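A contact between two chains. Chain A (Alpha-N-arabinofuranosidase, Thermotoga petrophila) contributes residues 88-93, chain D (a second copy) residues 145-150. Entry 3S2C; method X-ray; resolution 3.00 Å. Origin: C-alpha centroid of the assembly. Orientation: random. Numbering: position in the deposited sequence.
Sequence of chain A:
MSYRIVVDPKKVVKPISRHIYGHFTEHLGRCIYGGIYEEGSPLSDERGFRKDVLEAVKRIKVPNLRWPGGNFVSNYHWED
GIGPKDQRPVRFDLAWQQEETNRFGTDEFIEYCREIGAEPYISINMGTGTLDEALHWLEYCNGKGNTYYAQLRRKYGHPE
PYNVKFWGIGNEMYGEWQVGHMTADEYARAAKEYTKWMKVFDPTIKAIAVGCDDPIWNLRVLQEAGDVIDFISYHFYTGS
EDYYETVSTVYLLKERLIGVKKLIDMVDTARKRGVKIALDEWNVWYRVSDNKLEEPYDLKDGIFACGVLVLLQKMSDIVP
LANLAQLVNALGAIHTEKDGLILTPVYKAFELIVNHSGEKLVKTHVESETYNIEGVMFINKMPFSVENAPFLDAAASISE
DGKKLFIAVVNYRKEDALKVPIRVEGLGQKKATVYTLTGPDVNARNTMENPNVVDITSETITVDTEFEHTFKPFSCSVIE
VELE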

# COMPACT_ATOMS: atom_id res chain seq x y z
N ARG A 88 -14.17 34.11 -28.62
CA ARG A 88 -14.28 33.17 -27.51
C ARG A 88 -14.69 31.80 -28.03
O ARG A 88 -15.79 31.66 -28.58
CB ARG A 88 -15.23 33.64 -26.42
CG ARG A 88 -14.61 34.56 -25.39
CD ARG A 88 -15.67 35.24 -24.56
NE ARG A 88 -15.17 36.46 -23.92
CZ ARG A 88 -15.82 37.14 -22.97
NH1 ARG A 88 -16.99 36.72 -22.52
NH2 ARG A 88 -15.27 38.24 -22.46
N PRO A 89 -13.81 30.79 -27.83
CA PRO A 89 -13.95 29.43 -28.33
C PRO A 89 -15.21 28.76 -27.83
O PRO A 89 -15.54 28.88 -26.65
CB PRO A 89 -12.74 28.71 -27.72
CG PRO A 89 -11.78 29.79 -27.40
CD PRO A 89 -12.62 30.92 -26.97
N VAL A 90 -15.92 28.08 -28.73
CA VAL A 90 -17.07 27.27 -28.33
C VAL A 90 -16.59 25.89 -27.84
O VAL A 90 -15.95 25.14 -28.59
CB VAL A 90 -18.12 27.18 -29.43
CG1 VAL A 90 -19.35 26.44 -28.94
CG2 VAL A 90 -18.52 28.55 -29.88
N ARG A 91 -16.88 25.59 -26.57
CA ARG A 91 -16.39 24.38 -25.92
C ARG A 91 -17.56 23.51 -25.62
O ARG A 91 -18.66 24.02 -25.42
CB ARG A 91 -15.72 24.74 -24.59
CG ARG A 91 -14.55 25.70 -24.69
CD ARG A 91 -13.55 25.22 -25.70
NE ARG A 91 -12.23 25.78 -25.48
CZ ARG A 91 -11.24 25.66 -26.34
NH1 ARG A 91 -11.42 25.00 -27.48
NH2 ARG A 91 -10.07 26.20 -26.06
N PHE A 92 -17.34 22.19 -25.57
CA PHE A 92 -18.39 21.26 -25.14
C PHE A 92 -18.20 20.99 -23.66
O PHE A 92 -17.14 20.55 -23.24
CB PHE A 92 -18.33 19.96 -25.95
CG PHE A 92 -19.34 18.90 -25.53
CD1 PHE A 92 -20.65 18.95 -25.99
CD2 PHE A 92 -18.96 17.84 -24.72
CE1 PHE A 92 -21.57 17.98 -25.62
CE2 PHE A 92 -19.89 16.87 -24.35
CZ PHE A 92 -21.19 16.94 -24.81
N ASP A 93 -19.22 21.29 -22.85
CA ASP A 93 -19.16 20.96 -21.42
C ASP A 93 -19.52 19.51 -21.21
O ASP A 93 -20.62 19.08 -21.56
CB ASP A 93 -20.10 21.84 -20.60
CG ASP A 93 -20.31 21.32 -19.19
OD1 ASP A 93 -19.31 20.94 -18.53
OD2 ASP A 93 -21.47 21.30 -18.73
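Chain D 145-150: GNTYYA

The chain D stretch meets chain A at the point where a loop turns into a helix. G145(D), N146(D) and T147(D) are loop, and the helix begins at Y148(D) and runs on beyond A150(D). On the other side, chain A is extended: R88(A) to V90(A) form a loop with phi/psi values typical of extended backbone, and strand begins at R91(A). The end-to-end directions of the touching parts, CA of 89 to 92 against CA of 146 to 149, lie 103° apart, so the two backbones pass nearly crosswise and share only a short length. They come nearest at V90(A) and T147(D), whose CA atoms are 4.8 Å apart.

V90(A), with 68 Å² covered, is the centre of the contact, and it works through both backbone and side chain. Its carbonyl O accepts a hydrogen bond from N of Y148(D) at 2.7 Å, nearly straight at 170°. The amide of a first helical turn has no partner earlier in its own helix, and here the neighbouring chain supplies the acceptor. The T147(D) side chain, at the N-cap position with chi1 m, makes no capping bond. The same V90(A) O also receives a CA-H...O contact from CA of T147(D) at 3.3 Å, so one carbonyl serves two successive residues. The valine side chain, chi1 t, points toward chain D; its CB lies a tight 3.0 Å from the O of N146(D), and its CG1 is 4.2 Å from CB of N146(D).

Y148(D), with 49 Å² covered, adds to its amide bond a side chain that starts toward chain A and then leads away, chi1 t. Its CB lies 4.2 Å from CB of P89(A), an apolar touch, and 3.9 Å from NH1 of R91(A), and CD2 of its ring is also 4.0 Å from that NH1.

R91(A), with 44 Å² covered, reaches the interface by a detour. Its CA-to-CB bond points away, but with chi1 and chi2 both m the chain folds back, bringing NH1 to 3.8 Å from CE2 of Y149(D). NE and NH2 are hydrogen-bonded elsewhere in the structure, so these two nitrogens are satisfied away from this contact. Elsewhere in the contact, CB of F92(A) lies 4.0 Å from OG1 of T147(D).

The rule to read here is economical: one loop carbonyl, just before a strand, meets a helix's first amide, and side chains pack around that single bond; the two stretches together bury 286 Å², both sides summed.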

# COMPACT_ATOMS: atom_id res chain seq x y z
N GLY D 145 -21.73 19.85 -34.19
CA GLY D 145 -22.16 21.07 -33.49
C GLY D 145 -21.30 22.30 -33.77
O GLY D 145 -20.93 22.55 -34.91
N ASN D 146 -20.98 23.05 -32.72
CA ASN D 146 -20.24 24.31 -32.89
C ASN D 146 -18.96 24.43 -32.07
O ASN D 146 -18.43 25.52 -31.87
CB ASN D 146 -21.14 25.51 -32.59
CG ASN D 146 -22.05 25.85 -33.74
OD1 ASN D 146 -21.65 26.56 -34.67
ND2 ASN D 146 -23.29 25.34 -33.70
N THR D 147 -18.46 23.28 -31.60
CA THR D 147 -17.17 23.22 -30.93
C THR D 147 -16.08 23.87 -31.78
O THR D 147 -15.97 23.61 -32.96
CB THR D 147 -16.82 21.75 -30.66
OG1 THR D 147 -17.80 21.22 -29.76
CG2 THR D 147 -15.40 21.58 -30.07
N TYR D 148 -15.28 24.71 -31.16
CA TYR D 148 -14.13 25.28 -31.83
C TYR D 148 -13.43 24.30 -32.78
O TYR D 148 -13.02 24.68 -33.88
CB TYR D 148 -13.13 25.86 -30.83
CG TYR D 148 -11.79 26.19 -31.45
CD1 TYR D 148 -11.57 27.41 -32.10
CD2 TYR D 148 -10.75 25.26 -31.42
CE1 TYR D 148 -10.33 27.70 -32.68
CE2 TYR D 148 -9.53 25.54 -32.01
CZ TYR D 148 -9.32 26.75 -32.63
OH TYR D 148 -8.09 26.99 -33.20
N TYR D 149 -13.27 23.04 -32.38
CA TYR D 149 -12.53 22.09 -33.20
C TYR D 149 -13.36 21.58 -34.39
O TYR D 149 -12.87 21.57 -35.53
CB TYR D 149 -11.91 20.95 -32.37
CG TYR D 149 -10.75 21.43 -31.54
CD1 TYR D 149 -9.51 21.68 -32.12
CD2 TYR D 149 -10.90 21.67 -30.18
CE1 TYR D 149 -8.44 22.14 -31.36
CE2 TYR D 149 -9.84 22.13 -29.42
CZ TYR D 149 -8.62 22.36 -30.01
OH TYR D 149 -7.57 22.82 -29.25
N ALA D 150 -14.61 21.18 -34.13
CA ALA D 150 -15.55 20.94 -35.22
C ALA D 150 -15.43 22.09 -36.25
O ALA D 150 -15.12 21.85 -37.43
CB ALA D 150 -16.97 20.80 -34.69